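Side-chain contacts in putative oxidoreductase yhhX (PDB 3F4L), which is thought to act as an NADP-dependent oxidoreductase of the Gfo/Idh/MocA family, perhaps a scyllo-inositol dehydrogenase: residues Ala75-His78 / Phe79-Lys83; Phe109-Ala112 / Lys113-Leu117; Ile261-Glu265 / Pro266-Ala270. All coordinates share one frame; numbering follows the deposited sequence.

Contact 1: Ala75-His78 / Phe79-Lys83; sequences ADSH and FEYAK
Ser77 meets Tyr81 where the loop after strand 66-71 runs into helix 78-87 of the Rossmann domain. Backbone bonds set the first turn. Tyr81 N donates to Ser77 O at 3.0 Å, and the bond is close to straight at 173°. Ala82 N donates to His78 O at 2.9 Å. Just upstream, His78 N donates to Ala75 O at 3.1 Å. Phe79 N is served by a water, which accepts from it at 2.7 Å. The same water donates to Ala75 O at 2.8 Å. Ala75 O therefore takes two donors, one from the chain and one from the water.

The Ser77 side chain stands beside the Tyr81 ring. A chi1 of 62° places its OG near Tyr81 CD2 and CE2, 3.4 Å from the latter, a van der Waals contact. The hydrogen bonds of OG run back into the loop, to Thr73 OG1 and His74 O. The His78 ring turns the other way, into the protein, and Ala75 CA sits over the centre of one face. His78 ND1 bonds to Pro97 O and NE2 to Thr73 O. Held at both nitrogens, the ring is unlikely to turn or flip. Both acceptors are carbonyl oxygens, which can only accept, so the two bonds together are consistent with a buried imidazole protonated at both nitrogens.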
loop_
_atom_site.group_PDB
_atom_site.type_symbol
_atom_site.label_atom_id
_atom_site.label_comp_id
_atom_site.label_asym_id
_atom_site.label_seq_id
_atom_site.Cartn_x
_atom_site.Cartn_y
_atom_site.Cartn_z
ATOM N N ALA A 75 3.828 -21.725 -22.552
ATOM C CA ALA A 75 3.921 -20.319 -22.933
ATOM C C ALA A 75 4.731 -20.075 -24.210
ATOM O O ALA A 75 4.308 -19.320 -25.091
ATOM C CB ALA A 75 4.525 -19.516 -21.780
ATOM N N ASP A 76 5.891 -20.716 -24.309
ATOM C CA ASP A 76 6.772 -20.538 -25.461
ATOM C C ASP A 76 6.205 -20.924 -26.815
ATOM O O ASP A 76 6.797 -20.595 -27.845
ATOM C CB ASP A 76 8.079 -21.302 -25.257
ATOM C CG ASP A 76 8.977 -20.649 -24.237
ATOM O OD1 ASP A 76 9.228 -19.430 -24.364
ATOM O OD2 ASP A 76 9.436 -21.354 -23.313
ATOM N N SER A 77 5.077 -21.620 -26.833
ATOM C CA SER A 77 4.502 -22.026 -28.106
ATOM C C SER A 77 3.194 -21.312 -28.419
ATOM O O SER A 77 2.582 -21.559 -29.458
ATOM C CB SER A 77 4.309 -23.550 -28.134
ATOM O OG SER A 77 3.410 -23.989 -27.133
ATOM N N HIS A 78 2.779 -20.408 -27.534
ATOM C CA HIS A 78 1.535 -19.674 -27.738
ATOM C C HIS A 78 1.503 -18.869 -29.029
ATOM O O HIS A 78 0.532 -18.934 -29.778
ATOM C CB HIS A 78 1.250 -18.741 -26.556
ATOM C CG HIS A 78 0.823 -19.454 -25.313
ATOM N ND1 HIS A 78 0.402 -18.787 -24.180
ATOM C CD2 HIS A 78 0.760 -20.774 -25.019
ATOM C CE1 HIS A 78 0.099 -19.668 -23.243
ATOM N NE2 HIS A 78 0.308 -20.880 -23.725
ATOM N N PHE A 79 2.553 -18.105 -29.302
ATOM C CA PHE A 79 2.561 -17.308 -30.522
ATOM C C PHE A 79 2.447 -18.186 -31.762
ATOM O O PHE A 79 1.628 -17.925 -32.651
ATOM C CB PHE A 79 3.840 -16.480 -30.636
ATOM C CG PHE A 79 3.956 -15.748 -31.940
ATOM C CD1 PHE A 79 3.163 -14.635 -32.195
ATOM C CD2 PHE A 79 4.810 -16.210 -32.941
ATOM C CE1 PHE A 79 3.216 -13.993 -33.428
ATOM C CE2 PHE A 79 4.870 -15.573 -34.178
ATOM C CZ PHE A 79 4.072 -14.463 -34.421
ATOM N N GLU A 80 3.278 -19.221 -31.809
ATOM C CA GLU A 80 3.310 -20.141 -32.938
ATOM C C GLU A 80 1.968 -20.816 -33.204
ATOM O O GLU A 80 1.494 -20.827 -34.338
ATOM C CB GLU A 80 4.396 -21.200 -32.719
ATOM C CG GLU A 80 4.663 -22.082 -33.929
ATOM C CD GLU A 80 5.096 -21.290 -35.157
ATOM O OE1 GLU A 80 5.308 -21.912 -36.224
ATOM O OE2 GLU A 80 5.225 -20.049 -35.055
ATOM N N TYR A 81 1.355 -21.383 -32.170
ATOM C CA TYR A 81 0.060 -22.032 -32.347
ATOM C C TYR A 81 -1.042 -21.027 -32.708
ATOM O O TYR A 81 -1.898 -21.312 -33.548
ATOM C CB TYR A 81 -0.346 -22.797 -31.083
ATOM C CG TYR A 81 0.347 -24.130 -30.917
ATOM C CD1 TYR A 81 0.320 -25.082 -31.937
ATOM C CD2 TYR A 81 1.029 -24.443 -29.741
ATOM C CE1 TYR A 81 0.954 -26.312 -31.788
ATOM C CE2 TYR A 81 1.666 -25.674 -29.582
ATOM C CZ TYR A 81 1.622 -26.601 -30.609
ATOM O OH TYR A 81 2.237 -27.825 -30.460
ATOM N N ALA A 82 -1.036 -19.864 -32.062
ATOM C CA ALA A 82 -2.047 -18.844 -32.339
ATOM C C ALA A 82 -1.974 -18.398 -33.797
ATOM O O ALA A 82 -2.994 -18.289 -34.470
ATOM C CB ALA A 82 -1.849 -17.644 -31.416
ATOM N N LYS A 83 -0.762 -18.131 -34.272
ATOM C CA LYS A 83 -0.556 -17.700 -35.655
ATOM C C LYS A 83 -1.001 -18.783 -36.638
ATOM O O LYS A 83 -1.586 -18.489 -37.681
ATOM C CB LYS A 83 0.919 -17.366 -35.896
ATOM C CG LYS A 83 1.214 -16.811 -37.292
ATOM C CD LYS A 83 2.670 -16.394 -37.411
ATOM C CE LYS A 83 2.978 -15.835 -38.788
ATOM N NZ LYS A 83 4.380 -15.331 -38.833
HETATM O O HOH W 1 4.605 -17.892 -27.532
#

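Contact 2: Phe109-Ala112 / Lys113-Leu117; sequences FALA and KSKGL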
loop_
_atom_site.group_PDB
_atom_site.type_symbol
_atom_site.label_atom_id
_atom_site.label_comp_id
_atom_site.label_asym_id
_atom_site.label_seq_id
_atom_site.Cartn_x
_atom_site.Cartn_y
_atom_site.Cartn_z
ATOM N N PHE A 109 -2.612 -9.470 -33.569
ATOM C CA PHE A 109 -3.806 -8.662 -33.793
ATOM C C PHE A 109 -3.922 -8.210 -35.258
ATOM O O PHE A 109 -5.013 -8.223 -35.832
ATOM C CB PHE A 109 -3.804 -7.440 -32.866
ATOM C CG PHE A 109 -3.998 -7.774 -31.415
ATOM C CD1 PHE A 109 -5.139 -8.456 -30.993
ATOM C CD2 PHE A 109 -3.065 -7.379 -30.468
ATOM C CE1 PHE A 109 -5.348 -8.732 -29.643
ATOM C CE2 PHE A 109 -3.262 -7.648 -29.117
ATOM C CZ PHE A 109 -4.409 -8.327 -28.704
ATOM N N ALA A 110 -2.801 -7.820 -35.860
ATOM C CA ALA A 110 -2.811 -7.390 -37.259
ATOM C C ALA A 110 -3.284 -8.537 -38.156
ATOM O O ALA A 110 -4.150 -8.355 -39.018
ATOM C CB ALA A 110 -1.425 -6.931 -37.675
ATOM N N LEU A 111 -2.717 -9.719 -37.942
ATOM C CA LEU A 111 -3.102 -10.893 -38.712
ATOM C C LEU A 111 -4.595 -11.183 -38.548
ATOM O O LEU A 111 -5.311 -11.380 -39.530
ATOM C CB LEU A 111 -2.293 -12.108 -38.254
ATOM C CG LEU A 111 -2.691 -13.455 -38.864
ATOM C CD1 LEU A 111 -2.649 -13.364 -40.387
ATOM C CD2 LEU A 111 -1.750 -14.543 -38.367
ATOM N N ALA A 112 -5.068 -11.210 -37.303
ATOM C CA ALA A 112 -6.480 -11.482 -37.040
ATOM C C ALA A 112 -7.382 -10.488 -37.763
ATOM O O ALA A 112 -8.374 -10.869 -38.391
ATOM C CB ALA A 112 -6.753 -11.434 -35.535
ATOM N N LYS A 113 -7.036 -9.209 -37.662
ATOM C CA LYS A 113 -7.807 -8.147 -38.301
ATOM C C LYS A 113 -7.932 -8.348 -39.812
ATOM O O LYS A 113 -9.019 -8.210 -40.376
ATOM C CB LYS A 113 -7.163 -6.785 -38.014
ATOM C CG LYS A 113 -7.286 -6.334 -36.564
ATOM C CD LYS A 113 -6.493 -5.056 -36.283
ATOM C CE LYS A 113 -4.989 -5.312 -36.321
ATOM N NZ LYS A 113 -4.169 -4.113 -35.989
ATOM N N SER A 114 -6.822 -8.688 -40.460
ATOM C CA SER A 114 -6.812 -8.889 -41.908
ATOM C C SER A 114 -7.681 -10.060 -42.349
ATOM O O SER A 114 -8.068 -10.148 -43.514
ATOM C CB SER A 114 -5.382 -9.111 -42.396
ATOM O OG SER A 114 -4.875 -10.344 -41.920
ATOM N N LYS A 115 -7.982 -10.964 -41.423
ATOM C CA LYS A 115 -8.809 -12.121 -41.744
ATOM C C LYS A 115 -10.216 -11.993 -41.195
ATOM O O LYS A 115 -11.072 -12.830 -41.467
ATOM C CB LYS A 115 -8.166 -13.401 -41.206
ATOM C CG LYS A 115 -7.053 -13.930 -42.074
ATOM C CD LYS A 115 -6.405 -15.152 -41.453
ATOM C CE LYS A 115 -5.615 -15.924 -42.495
ATOM N NZ LYS A 115 -4.630 -15.055 -43.196
ATOM N N GLY A 116 -10.463 -10.941 -40.426
ATOM C CA GLY A 116 -11.784 -10.767 -39.851
ATOM C C GLY A 116 -12.001 -11.754 -38.718
ATOM O O GLY A 116 -13.132 -12.115 -38.391
ATOM N N LEU A 117 -10.905 -12.198 -38.116
ATOM C CA LEU A 117 -10.985 -13.144 -37.012
ATOM C C LEU A 117 -10.706 -12.474 -35.677
ATOM O O LEU A 117 -10.208 -11.350 -35.622
ATOM C CB LEU A 117 -9.983 -14.276 -37.216
ATOM C CG LEU A 117 -10.245 -15.186 -38.417
ATOM C CD1 LEU A 117 -9.085 -16.140 -38.599
ATOM C CD2 LEU A 117 -11.550 -15.946 -38.213
#
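A Schellman motif ends helix 102-115, the helix of the beta-alpha-beta unit made with strands 91-94 and 119-121 in the Rossmann domain. Leu117 N reaches back to Ala112 O at 2.9 Å, and Gly116 N to Lys113 O at 3.1 Å. Gly116 makes the reversal with a positive phi of 74°, which glycine takes up easily. Ala112 O also accepts from Lys115 N at 3.1 Å. The two donors come from opposite faces of the carbonyl plane. Lys115 N stands well above that plane, whereas Leu117 N is tilted less. One oxygen thus gathers two amides as the helix unwinds.

Upstream the bonding is regular: Lys113 N donates to Phe109 O, and Ser114 N to Ala110 O. The Lys113 side chain folds back along the helix beside Phe109 O, though its modelled course is doubtful. The Leu111 and Lys115 side chains, one turn apart, lean across each other, with Leu111 CD1 3.8 Å from Lys115 NZ. Leu111 also touches helix 78-87, while Ala112 touches Val119 on the next strand. Phe109 turns its ring toward Phe98 and helix 319-331. Ser114 bends its hydroxyl back onto its own helix. With chi1 at 68°, OG can donate to Leu111 O at 2.6 Å, tilted 24° from the carbonyl plane.

Contact 3: Ile261-Glu265 / Pro266-Ala270; sequences IMPGE and PGFAA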
loop_
_atom_site.group_PDB
_atom_site.type_symbol
_atom_site.label_atom_id
_atom_site.label_comp_id
_atom_site.label_asym_id
_atom_site.label_seq_id
_atom_site.Cartn_x
_atom_site.Cartn_y
_atom_site.Cartn_z
ATOM N N ILE A 261 -15.523 -30.019 -7.011
ATOM C CA ILE A 261 -16.910 -29.589 -7.124
ATOM C C ILE A 261 -16.954 -28.821 -8.443
ATOM O O ILE A 261 -16.260 -27.814 -8.609
ATOM C CB ILE A 261 -17.316 -28.646 -5.973
ATOM C CG1 ILE A 261 -17.133 -29.358 -4.632
ATOM C CG2 ILE A 261 -18.764 -28.203 -6.144
ATOM C CD1 ILE A 261 -17.506 -28.511 -3.423
HETATM N N MSE A 262 -17.757 -29.301 -9.386
HETATM C CA MSE A 262 -17.836 -28.667 -10.698
HETATM C C MSE A 262 -18.910 -27.590 -10.812
HETATM O O MSE A 262 -19.842 -27.536 -10.010
HETATM C CB MSE A 262 -18.059 -29.735 -11.774
HETATM C CG MSE A 262 -16.937 -30.773 -11.885
HETATM SE SE MSE A 262 -15.182 -30.049 -12.292
HETATM C CE MSE A 262 -14.323 -30.272 -10.574
ATOM N N PRO A 263 -18.787 -26.708 -11.820
ATOM C CA PRO A 263 -19.764 -25.633 -12.026
ATOM C C PRO A 263 -21.183 -26.178 -12.135
ATOM O O PRO A 263 -21.408 -27.222 -12.742
ATOM C CB PRO A 263 -19.296 -24.989 -13.325
ATOM C CG PRO A 263 -17.813 -25.169 -13.267
ATOM C CD PRO A 263 -17.688 -26.608 -12.797
ATOM N N GLY A 264 -22.138 -25.474 -11.537
ATOM C CA GLY A 264 -23.519 -25.918 -11.602
ATOM C C GLY A 264 -23.925 -26.878 -10.498
ATOM O O GLY A 264 -25.114 -27.048 -10.233
ATOM N N GLU A 265 -22.948 -27.514 -9.863
ATOM C CA GLU A 265 -23.232 -28.448 -8.779
ATOM C C GLU A 265 -23.545 -27.678 -7.500
ATOM O O GLU A 265 -23.001 -26.602 -7.262
ATOM C CB GLU A 265 -22.038 -29.378 -8.548
ATOM C CG GLU A 265 -21.920 -30.496 -9.569
ATOM C CD GLU A 265 -20.631 -31.291 -9.433
ATOM O OE1 GLU A 265 -20.180 -31.516 -8.289
ATOM O OE2 GLU A 265 -20.075 -31.704 -10.472
ATOM N N PRO A 266 -24.431 -28.223 -6.656
ATOM C CA PRO A 266 -24.765 -27.520 -5.414
ATOM C C PRO A 266 -23.527 -27.180 -4.583
ATOM O O PRO A 266 -22.653 -28.022 -4.380
ATOM C CB PRO A 266 -25.704 -28.500 -4.706
ATOM C CG PRO A 266 -25.242 -29.839 -5.209
ATOM C CD PRO A 266 -25.029 -29.569 -6.676
ATOM N N GLY A 267 -23.453 -25.934 -4.121
ATOM C CA GLY A 267 -22.327 -25.506 -3.310
ATOM C C GLY A 267 -21.123 -24.982 -4.072
ATOM O O GLY A 267 -20.152 -24.544 -3.456
ATOM N N PHE A 268 -21.171 -25.017 -5.402
ATOM C CA PHE A 268 -20.035 -24.539 -6.200
ATOM C C PHE A 268 -19.718 -23.083 -5.877
ATOM O O PHE A 268 -20.602 -22.230 -5.881
ATOM C CB PHE A 268 -20.318 -24.647 -7.706
ATOM C CG PHE A 268 -19.130 -24.281 -8.574
ATOM C CD1 PHE A 268 -18.005 -25.108 -8.622
ATOM C CD2 PHE A 268 -19.121 -23.096 -9.313
ATOM C CE1 PHE A 268 -16.884 -24.758 -9.391
ATOM C CE2 PHE A 268 -18.003 -22.737 -10.086
ATOM C CZ PHE A 268 -16.886 -23.571 -10.122
ATOM N N ALA A 269 -18.453 -22.810 -5.592
ATOM C CA ALA A 269 -18.011 -21.460 -5.280
ATOM C C ALA A 269 -18.812 -20.815 -4.148
ATOM O O ALA A 269 -19.026 -19.604 -4.149
ATOM C CB ALA A 269 -18.076 -20.590 -6.541
ATOM N N ALA A 270 -19.254 -21.625 -3.187
ATOM C CA ALA A 270 -20.008 -21.108 -2.041
ATOM C C ALA A 270 -19.128 -20.063 -1.365
ATOM O O ALA A 270 -17.967 -20.322 -1.077
ATOM C CB ALA A 270 -20.343 -22.241 -1.055
#
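Phe268 lays one face of its ring over Pro263, five residues earlier in the loop. The side chain leaves the backbone with CG anti to N, chi1 -175°, and this swings the ring back across the preceding residues. CB starts 3.3 Å from Glu265 O. CG then passes 3.6 Å from Met262 O. CD1 and CE1 both approach Ile261 O, which lies in the ring plane at that edge. CD1 is also 3.3 Å from Met262 O. The methyl CG2 of Ile261 is a little farther from CD1, at 4.0 Å.

The backbone that makes this possible is a run of type II beta turns, Met262 to Glu265, Glu265 to Phe268 and Gly267 to Ala270. Phe268 N closes the middle one by donating to Glu265 O at 3.1 Å. Gly264 and Gly267 hold the third positions of the first two turns. Their positive phi values would press a CB against the preceding carbonyl oxygen.

The covered face of the ring lies against Pro263 CA, which sits over its centre. This carbon is 3.6 Å from the ring centroid and only 6° off the ring normal, a clear CH-pi contact. At the tip, CZ touches Pro263 CG at 3.6 Å. A serine here has no ring for Pro263 CA to sit over, and this would probably open a gap between Pro263 and Ile261 CG2 and let the turns move more freely. Elsewhere the ring touches Tyr21 of helix 12-22 and Leu257 of helix 253-258. Pro263 also rests on Pro20 and Tyr21, which brings this surface loop of the C-terminal family region against the Rossmann domain.

How the contacts relate
From the N terminus the chain meets the three contacts in series, and none nests in or crosses another. Contact 1 closes the turn that leads from strand 66-71 into helix 78-87. Contact 2 closes the far end of helix 102-115, before strand 119-121. These two touch: Lys83 CG lies 3.9 Å from Leu111 CD2, where neighbouring helices of the Rossmann domain pack together. Their centres are about 16 Å apart. Contact 3 comes much later, in the loop between helix 253-258 and strand 275-280. Its nearest atoms are about 21 Å from contact 1 and about 26 Å from contact 2. It holds that loop against helix 253-258 and against helix 12-22 of the Rossmann region.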